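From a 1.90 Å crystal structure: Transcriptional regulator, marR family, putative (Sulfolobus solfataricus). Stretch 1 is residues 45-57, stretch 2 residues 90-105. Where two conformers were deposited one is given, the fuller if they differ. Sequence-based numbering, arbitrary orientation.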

# COMPACT_ATOMS: atom_id res chain seq x y z
N ALA A 45 12.88 -13.61 -0.52
CA ALA A 45 13.13 -13.95 -1.93
C ALA A 45 14.51 -14.56 -2.16
O ALA A 45 14.65 -15.53 -2.92
N THR A 46 15.54 -14.00 -1.53
CA THR A 46 16.89 -14.53 -1.70
C THR A 46 17.10 -15.84 -0.94
O THR A 46 17.97 -16.62 -1.30
N SER A 47 16.29 -16.09 0.09
CA SER A 47 16.42 -17.34 0.83
C SER A 47 16.02 -18.50 -0.10
O SER A 47 16.44 -19.64 0.10
N GLU A 48 15.20 -18.18 -1.10
CA GLU A 48 14.73 -19.17 -2.07
C GLU A 48 15.86 -19.52 -3.05
O GLU A 48 16.08 -20.69 -3.38
N GLU A 49 16.56 -18.50 -3.52
CA GLU A 49 17.69 -18.65 -4.44
C GLU A 49 18.22 -17.24 -4.69
O GLU A 49 17.50 -16.26 -4.48
N PRO A 50 19.49 -17.11 -5.12
CA PRO A 50 20.04 -15.78 -5.37
C PRO A 50 19.16 -15.04 -6.38
O PRO A 50 18.70 -15.64 -7.35
N ARG A 51 18.92 -13.76 -6.15
CA ARG A 51 18.05 -12.96 -7.02
C ARG A 51 18.74 -11.70 -7.52
O ARG A 51 19.47 -11.05 -6.78
N SER A 52 18.48 -11.35 -8.78
CA SER A 52 19.06 -10.13 -9.34
C SER A 52 18.32 -8.93 -8.77
O SER A 52 17.21 -9.06 -8.26
N MET A 53 18.94 -7.75 -8.86
CA MET A 53 18.33 -6.53 -8.35
C MET A 53 17.05 -6.22 -9.11
O MET A 53 16.07 -5.74 -8.53
N VAL A 54 17.05 -6.50 -10.41
CA VAL A 54 15.87 -6.27 -11.24
C VAL A 54 14.75 -7.21 -10.80
O VAL A 54 13.59 -6.81 -10.71
N TYR A 55 15.10 -8.46 -10.53
CA TYR A 55 14.11 -9.44 -10.09
C TYR A 55 13.42 -8.96 -8.82
O TYR A 55 12.20 -9.05 -8.70
N LEU A 56 14.21 -8.45 -7.87
CA LEU A 56 13.66 -7.98 -6.61
C LEU A 56 12.72 -6.79 -6.76
O LEU A 56 11.63 -6.78 -6.19
N ALA A 57 13.14 -5.78 -7.51
CA ALA A 57 12.32 -4.60 -7.73
C ALA A 57 11.01 -5.00 -8.40
O ALA A 57 9.93 -4.50 -8.06
N ARG A 90 27.60 -8.99 -15.84
CA ARG A 90 27.02 -7.67 -16.01
C ARG A 90 25.83 -7.50 -15.07
O ARG A 90 25.40 -6.38 -14.80
N ILE A 91 25.32 -8.61 -14.55
CA ILE A 91 24.17 -8.61 -13.66
C ILE A 91 24.54 -8.75 -12.18
O ILE A 91 25.32 -9.63 -11.81
N VAL A 92 23.97 -7.89 -11.35
CA VAL A 92 24.23 -7.94 -9.91
C VAL A 92 23.25 -8.92 -9.27
O VAL A 92 22.03 -8.81 -9.44
N ILE A 93 23.79 -9.88 -8.53
CA ILE A 93 22.97 -10.89 -7.86
C ILE A 93 23.07 -10.72 -6.35
O ILE A 93 24.15 -10.43 -5.82
N VAL A 94 21.95 -10.91 -5.66
CA VAL A 94 21.90 -10.80 -4.21
C VAL A 94 21.78 -12.21 -3.65
O VAL A 94 20.85 -12.94 -3.97
N GLU A 95 22.74 -12.59 -2.82
CA GLU A 95 22.75 -13.90 -2.20
C GLU A 95 22.61 -13.74 -0.70
O GLU A 95 23.26 -12.89 -0.10
N ILE A 96 21.75 -14.55 -0.09
CA ILE A 96 21.54 -14.48 1.34
C ILE A 96 22.72 -15.17 2.03
O ILE A 96 23.34 -16.07 1.46
N THR A 97 23.04 -14.74 3.25
CA THR A 97 24.14 -15.33 4.01
C THR A 97 23.53 -16.19 5.12
O THR A 97 22.34 -16.08 5.42
N PRO A 98 24.34 -17.05 5.75
CA PRO A 98 23.81 -17.89 6.83
C PRO A 98 23.16 -17.04 7.92
O PRO A 98 22.13 -17.41 8.48
N LYS A 99 23.77 -15.90 8.21
CA LYS A 99 23.23 -15.00 9.23
C LYS A 99 21.89 -14.46 8.74
O LYS A 99 20.94 -14.33 9.51
N GLY A 100 21.82 -14.16 7.45
CA GLY A 100 20.58 -13.66 6.88
C GLY A 100 19.46 -14.68 7.01
O GLY A 100 18.32 -14.31 7.30
N ARG A 101 19.76 -15.96 6.78
CA ARG A 101 18.74 -17.00 6.90
C ARG A 101 18.21 -17.08 8.32
O ARG A 101 17.02 -17.30 8.55
N GLN A 102 19.10 -16.88 9.29
CA GLN A 102 18.71 -16.92 10.69
C GLN A 102 17.83 -15.72 11.02
O GLN A 102 16.82 -15.86 11.72
N VAL A 103 18.20 -14.55 10.53
CA VAL A 103 17.42 -13.34 10.78
C VAL A 103 16.05 -13.46 10.11
O VAL A 103 15.04 -13.02 10.67
N LEU A 104 16.01 -14.04 8.91
CA LEU A 104 14.74 -14.21 8.22
C LEU A 104 13.77 -15.05 9.06
O LEU A 104 12.57 -14.74 9.12
N LEU A 105 14.27 -16.11 9.68
CA LEU A 105 13.43 -16.97 10.51
C LEU A 105 12.77 -16.16 11.62
O LEU A 105 11.59 -16.31 11.91

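What holds the two backbones together? Arg51 and Val94 form an antiparallel hydrogen-bonded pair: Arg51 N donates to Val94 O at 3.0 Å, and Val94 N donates to Arg51 O at 2.7 Å. This pairing sets their side chains on one face of the sheet and those of Ser52 and Ile93 on the other. Just beyond, Met53 N reaches Val92 O at 3.3 Å, a weak bond. Where direct pairing ends on the other side, a water links the helix of Thr46 to the strand at Ile96, donating to Thr46 O (2.8 Å) and accepting from Ile96 N (2.9 Å).

Which apolar contacts fill the space around this ladder? Val94 (t) is the center on the face it shares with Arg51. Its CG2 lies 3.4 Å from Met53 SD and 3.8 Å from Leu56 CD1, while its CG1 sits 3.7 Å from Thr46 CG2, so both methyls are engaged. Met53 is m at chi1 and chi2; Leu56 (m, t) points toward the strand. On the face of Ser52 and Ile93, Ile93 (m, m) is in reach of two neighbors: its CG2 touches Pro50 CB at 3.4 Å, and its CD1 lies 3.8 Å from Ser52 CB. Ser47 CB is approached from two elements: Leu104 (t, p), on the second helix, brings CD2 within 3.4 Å, and Ile96 (t, t), ending the strand, places CD1 at 3.9 Å.

Which polar side chains find partners? Arg101 starts sideways, but its extended chain carries NH1 to Ser47 O, a 2.9 Å hydrogen bond at the guanidinium edge, with the oxygen near its plane. Within their own stretches, Ser52 (p) caps its helix, OG accepting from Tyr55 N at 3.0 Å; Thr97 (p) does likewise, OG1 accepting from Gly100 N at 3.0 Å. Arg51 (m, m) folds back, with NE donating to Ala45 O at 3.1 Å and NH2 forming a salt bridge to Glu48 OE1 at 2.7 Å.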

# COMPACT_ATOMS: atom_id res chain seq x y z
CB ALA A 45 12.96 -12.70 -2.79
CB THR A 46 17.98 -13.50 -1.28
OG1 THR A 46 17.79 -13.10 0.09
CG2 THR A 46 17.92 -12.26 -2.19
CB SER A 47 15.53 -17.34 2.07
OG SER A 47 14.16 -17.51 1.74
CB GLU A 48 13.52 -18.61 -2.83
CG GLU A 48 12.29 -18.40 -1.94
CD GLU A 48 11.28 -17.44 -2.54
OE1 GLU A 48 11.47 -16.99 -3.69
OE2 GLU A 48 10.29 -17.13 -1.84
CB GLU A 49 17.25 -19.30 -5.77
CG GLU A 49 16.50 -18.36 -6.73
CD GLU A 49 16.14 -19.04 -8.05
OE1 GLU A 49 15.23 -19.90 -8.05
OE2 GLU A 49 16.77 -18.72 -9.08
CB PRO A 50 21.43 -16.08 -5.92
CG PRO A 50 21.79 -17.36 -5.19
CD PRO A 50 20.51 -18.15 -5.32
CB ARG A 51 16.79 -12.54 -6.27
CG ARG A 51 16.02 -13.66 -5.59
CD ARG A 51 15.44 -14.63 -6.60
NE ARG A 51 14.45 -15.50 -5.99
CZ ARG A 51 13.69 -16.36 -6.67
NH1 ARG A 51 13.81 -16.46 -7.99
NH2 ARG A 51 12.80 -17.10 -6.03
CB SER A 52 18.95 -10.13 -10.87
OG SER A 52 17.60 -9.94 -11.29
CB MET A 53 19.32 -5.37 -8.49
CG MET A 53 20.64 -5.59 -7.75
SD MET A 53 20.46 -5.57 -5.95
CE MET A 53 20.83 -3.85 -5.61
CB VAL A 54 16.18 -6.54 -12.74
CG1 VAL A 54 14.89 -6.48 -13.55
CG2 VAL A 54 17.17 -5.50 -13.26
CB TYR A 55 14.76 -10.79 -9.81
CG TYR A 55 13.79 -11.80 -9.22
CD1 TYR A 55 13.09 -12.67 -10.04
CD2 TYR A 55 13.57 -11.86 -7.84
CE1 TYR A 55 12.18 -13.59 -9.51
CE2 TYR A 55 12.67 -12.77 -7.30
CZ TYR A 55 11.98 -13.63 -8.14
OH TYR A 55 11.09 -14.54 -7.62
CB LEU A 56 14.80 -7.65 -5.63
CG LEU A 56 15.63 -8.86 -5.22
CD1 LEU A 56 16.91 -8.40 -4.52
CD2 LEU A 56 14.81 -9.79 -4.32
CB ALA A 57 13.06 -3.60 -8.60
CB ARG A 90 26.55 -7.51 -17.46
CG ARG A 90 25.96 -6.14 -17.78
CD ARG A 90 27.01 -5.05 -17.67
NE ARG A 90 26.43 -3.72 -17.87
CZ ARG A 90 27.13 -2.59 -17.89
NH1 ARG A 90 28.45 -2.61 -17.74
NH2 ARG A 90 26.51 -1.43 -18.07
CB ILE A 91 23.20 -9.75 -14.00
CG1 ILE A 91 22.85 -9.72 -15.50
CG2 ILE A 91 21.94 -9.65 -13.16
CD1 ILE A 91 22.21 -8.42 -15.95
CB VAL A 92 24.05 -6.56 -9.25
CG1 VAL A 92 24.25 -6.67 -7.74
CG2 VAL A 92 25.04 -5.57 -9.84
CB ILE A 93 23.45 -12.32 -8.21
CG1 ILE A 93 23.35 -12.55 -9.72
CG2 ILE A 93 22.62 -13.34 -7.45
CD1 ILE A 93 21.94 -12.46 -10.26
CB VAL A 94 20.69 -9.97 -3.73
CG1 VAL A 94 20.70 -9.86 -2.21
CG2 VAL A 94 20.71 -8.59 -4.37
CB GLU A 95 24.06 -14.63 -2.53
CG GLU A 95 24.24 -15.95 -1.78
CD GLU A 95 25.58 -16.60 -2.07
OE1 GLU A 95 26.61 -15.89 -2.06
OE2 GLU A 95 25.61 -17.83 -2.28
CB ILE A 96 20.20 -15.14 1.75
CG1 ILE A 96 19.76 -14.65 3.13
CG2 ILE A 96 20.34 -16.67 1.77
CD1 ILE A 96 18.36 -15.10 3.53
CB THR A 97 24.99 -14.25 4.70
OG1 THR A 97 24.20 -13.61 5.71
CG2 THR A 97 25.47 -13.20 3.68
CB PRO A 98 25.04 -18.64 7.31
CG PRO A 98 25.81 -18.84 6.02
CD PRO A 98 25.71 -17.47 5.38
CB LYS A 99 24.20 -13.84 9.48
CG LYS A 99 23.74 -12.89 10.58
CD LYS A 99 24.77 -11.79 10.78
CE LYS A 99 24.29 -10.78 11.81
NZ LYS A 99 25.26 -9.65 11.93
CB ARG A 101 19.31 -18.36 6.48
CG ARG A 101 19.62 -18.48 4.99
CD ARG A 101 19.99 -19.91 4.61
NE ARG A 101 20.42 -20.02 3.22
CZ ARG A 101 19.60 -20.13 2.17
NH1 ARG A 101 18.28 -20.14 2.33
NH2 ARG A 101 20.11 -20.22 0.95
CB GLN A 102 19.97 -16.94 11.57
CG GLN A 102 19.70 -16.74 13.05
CD GLN A 102 20.94 -17.01 13.90
OE1 GLN A 102 22.05 -16.60 13.56
NE2 GLN A 102 20.74 -17.70 15.02
CB VAL A 103 18.16 -12.08 10.29
CG1 VAL A 103 17.23 -10.87 10.32
CG2 VAL A 103 19.35 -11.81 11.19
CB LEU A 104 14.95 -14.89 6.87
CG LEU A 104 13.67 -15.33 6.15
CD1 LEU A 104 12.75 -14.14 5.93
CD2 LEU A 104 14.04 -15.97 4.82
CB LEU A 105 14.24 -18.11 11.12
CG LEU A 105 14.76 -19.19 10.17
CD1 LEU A 105 15.62 -20.19 10.95
CD2 LEU A 105 13.59 -19.90 9.51
O HOH W 1 20.65 -16.41 -1.98